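PDB 5LNB: ubiquitin-like-specific protease 2 from Saccharomyces cerevisiae, which cleaves SUMO from modified proteins as a cysteine protease of the peptidase C48 (Ulp) family, here represented by its catalytic domain. Local coordinates for residues 49-54 with 80-85. Residues are numbered along the deposited sequence; the frame is centred on the assembly and turned at random.
Sequences VNDSIL and SSFFYT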
loop_
_atom_site.group_PDB
_atom_site.type_symbol
_atom_site.label_atom_id
_atom_site.label_comp_id
_atom_site.label_asym_id
_atom_site.label_seq_id
_atom_site.Cartn_x
_atom_site.Cartn_y
_atom_site.Cartn_z
ATOM N N VAL A 49 12.423 -2.976 5.418
ATOM C CA VAL A 49 12.096 -2.035 4.352
ATOM C C VAL A 49 11.563 -0.754 4.989
ATOM O O VAL A 49 10.543 -0.779 5.682
ATOM C CB VAL A 49 11.071 -2.640 3.382
ATOM C CG1 VAL A 49 10.646 -1.616 2.369
ATOM C CG2 VAL A 49 11.655 -3.861 2.682
ATOM N N ASN A 50 12.246 0.369 4.754
ATOM C CA ASN A 50 11.834 1.610 5.410
ATOM C C ASN A 50 10.634 2.252 4.700
ATOM O O ASN A 50 10.207 1.827 3.623
ATOM C CB ASN A 50 13.002 2.600 5.490
ATOM C CG ASN A 50 13.578 2.941 4.126
ATOM O OD1 ASN A 50 12.875 3.437 3.243
ATOM N ND2 ASN A 50 14.862 2.669 3.948
ATOM N N ASP A 51 10.080 3.292 5.339
ATOM C CA ASP A 51 8.871 3.947 4.834
ATOM C C ASP A 51 9.088 4.552 3.453
ATOM O O ASP A 51 8.166 4.572 2.627
ATOM C CB ASP A 51 8.423 5.041 5.799
ATOM C CG ASP A 51 8.217 4.530 7.202
ATOM O OD1 ASP A 51 7.475 3.541 7.371
ATOM O OD2 ASP A 51 8.796 5.114 8.142
ATOM N N SER A 52 10.285 5.094 3.201
ATOM C CA SER A 52 10.546 5.749 1.924
ATOM C C SER A 52 10.400 4.769 0.775
ATOM O O SER A 52 9.738 5.058 -0.230
ATOM C CB SER A 52 11.945 6.364 1.921
ATOM O OG SER A 52 12.061 7.322 2.948
ATOM N N ILE A 53 11.035 3.607 0.905
ATOM C CA ILE A 53 10.978 2.604 -0.147
ATOM C C ILE A 53 9.551 2.113 -0.327
ATOM O O ILE A 53 9.040 2.022 -1.447
ATOM C CB ILE A 53 11.932 1.442 0.174
ATOM C CG1 ILE A 53 13.397 1.905 0.119
ATOM C CG2 ILE A 53 11.679 0.303 -0.776
ATOM C CD1 ILE A 53 13.816 2.474 -1.223
ATOM N N LEU A 54 8.885 1.791 0.774
ATOM C CA LEU A 54 7.549 1.222 0.662
ATOM C C LEU A 54 6.557 2.237 0.106
ATOM O O LEU A 54 5.771 1.911 -0.791
ATOM C CB LEU A 54 7.088 0.688 2.014
ATOM C CG LEU A 54 5.807 -0.125 1.855
ATOM C CD1 LEU A 54 5.930 -1.378 2.658
ATOM C CD2 LEU A 54 4.589 0.711 2.280
ATOM N N SER A 80 -0.205 7.247 2.684
ATOM C CA SER A 80 1.164 6.939 3.060
ATOM C C SER A 80 1.172 6.114 4.348
ATOM O O SER A 80 0.210 6.128 5.130
ATOM C CB SER A 80 1.978 8.216 3.247
ATOM O OG SER A 80 1.938 8.644 4.593
ATOM N N SER A 81 2.273 5.385 4.565
ATOM C CA SER A 81 2.380 4.553 5.761
ATOM C C SER A 81 2.245 5.356 7.049
ATOM O O SER A 81 1.856 4.795 8.078
ATOM C CB SER A 81 3.710 3.807 5.771
ATOM O OG SER A 81 4.791 4.714 5.833
ATOM N N PHE A 82 2.553 6.652 7.025
ATOM C CA PHE A 82 2.453 7.441 8.246
ATOM C C PHE A 82 1.020 7.727 8.668
ATOM O O PHE A 82 0.814 8.103 9.825
ATOM C CB PHE A 82 3.227 8.750 8.093
ATOM C CG PHE A 82 4.705 8.549 7.953
ATOM C CD1 PHE A 82 5.279 8.397 6.700
ATOM C CD2 PHE A 82 5.520 8.478 9.074
ATOM C CE1 PHE A 82 6.638 8.209 6.563
ATOM C CE2 PHE A 82 6.886 8.287 8.943
ATOM C CZ PHE A 82 7.444 8.151 7.686
ATOM N N PHE A 83 0.027 7.524 7.793
ATOM C CA PHE A 83 -1.360 7.752 8.190
ATOM C C PHE A 83 -1.753 6.878 9.381
ATOM O O PHE A 83 -2.211 7.381 10.418
ATOM C CB PHE A 83 -2.302 7.506 7.008
ATOM C CG PHE A 83 -3.756 7.464 7.397
ATOM C CD1 PHE A 83 -4.459 8.632 7.626
ATOM C CD2 PHE A 83 -4.415 6.255 7.547
ATOM C CE1 PHE A 83 -5.801 8.595 7.981
ATOM C CE2 PHE A 83 -5.754 6.211 7.914
ATOM C CZ PHE A 83 -6.445 7.382 8.127
ATOM N N TYR A 84 -1.602 5.553 9.249
ATOM C CA TYR A 84 -2.042 4.676 10.332
ATOM C C TYR A 84 -1.300 4.995 11.617
ATOM O O TYR A 84 -1.903 5.064 12.693
ATOM C CB TYR A 84 -1.850 3.205 9.957
ATOM C CG TYR A 84 -2.323 2.247 11.024
ATOM C CD1 TYR A 84 -1.454 1.799 12.016
ATOM C CD2 TYR A 84 -3.625 1.771 11.028
ATOM C CE1 TYR A 84 -1.870 0.914 12.990
ATOM C CE2 TYR A 84 -4.057 0.889 11.996
ATOM C CZ TYR A 84 -3.180 0.462 12.974
ATOM O OH TYR A 84 -3.603 -0.412 13.945
ATOM N N THR A 85 0.008 5.214 11.521
ATOM C CA THR A 85 0.782 5.565 12.707
ATOM C C THR A 85 0.240 6.828 13.366
ATOM O O THR A 85 0.152 6.912 14.597
ATOM C CB THR A 85 2.245 5.735 12.318
ATOM O OG1 THR A 85 2.723 4.499 11.767
ATOM C CG2 THR A 85 3.092 6.137 13.532
#
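D51, in the first turn of helix 51-67, sets its carboxylate between S81 and F82, and the two carboxylate oxygens part company there. OD1 of D51 lies 3.3 Å from OG of S81, on the buried side; OD2 of D51 comes within 3.4 Å of CZ of F82, on the exposed side. The backbones stand well apart, CA of D51 being 6.6 Å from CA of S81, and side chains span the gap. The serine side is buried and enclosed: OG of S81 also approaches CB of D51 (3.6 Å), and W123 packs against D51 and S81 together. OD1 of D51 has a weak hydrogen bond from N118, while the backbone N of S81 donates to D55, one turn further along the first helix. F82, by contrast, is exposed and offers D51 only the far rim of its ring, CE1 of F82 lying 3.7 Å from CB of D51; the two side chains cross at about a right angle, with ring and carboxylate planes 61° apart. CG of F82 is anti to its carbonyl carbon (chi1 -66°), which brings the far end of the ring to D51, on the solvent side. Replacing D51 with an alanine would take away the carboxylate, which would probably leave N118 without the acceptor of its weak hydrogen bond and the rim of the F82 ring without its neighbour. N50 caps helix 51-67, its OD1 accepting from N of I53 at 3.0 Å, nearly straight at 166°; OG of S80 makes a more bent capping bond with N of F82 in the turn leading into the second helix. Within the catalytic domain, the contact joins the first turn of helix 51-67 to the turn leading into helix 82-87 beside the mixed sheet: L54 packs on P116 and W123 of strands 112-119 and 122-129 and on helix 215-228, while F83 and Y84 anchor the second helix against strand 112-119.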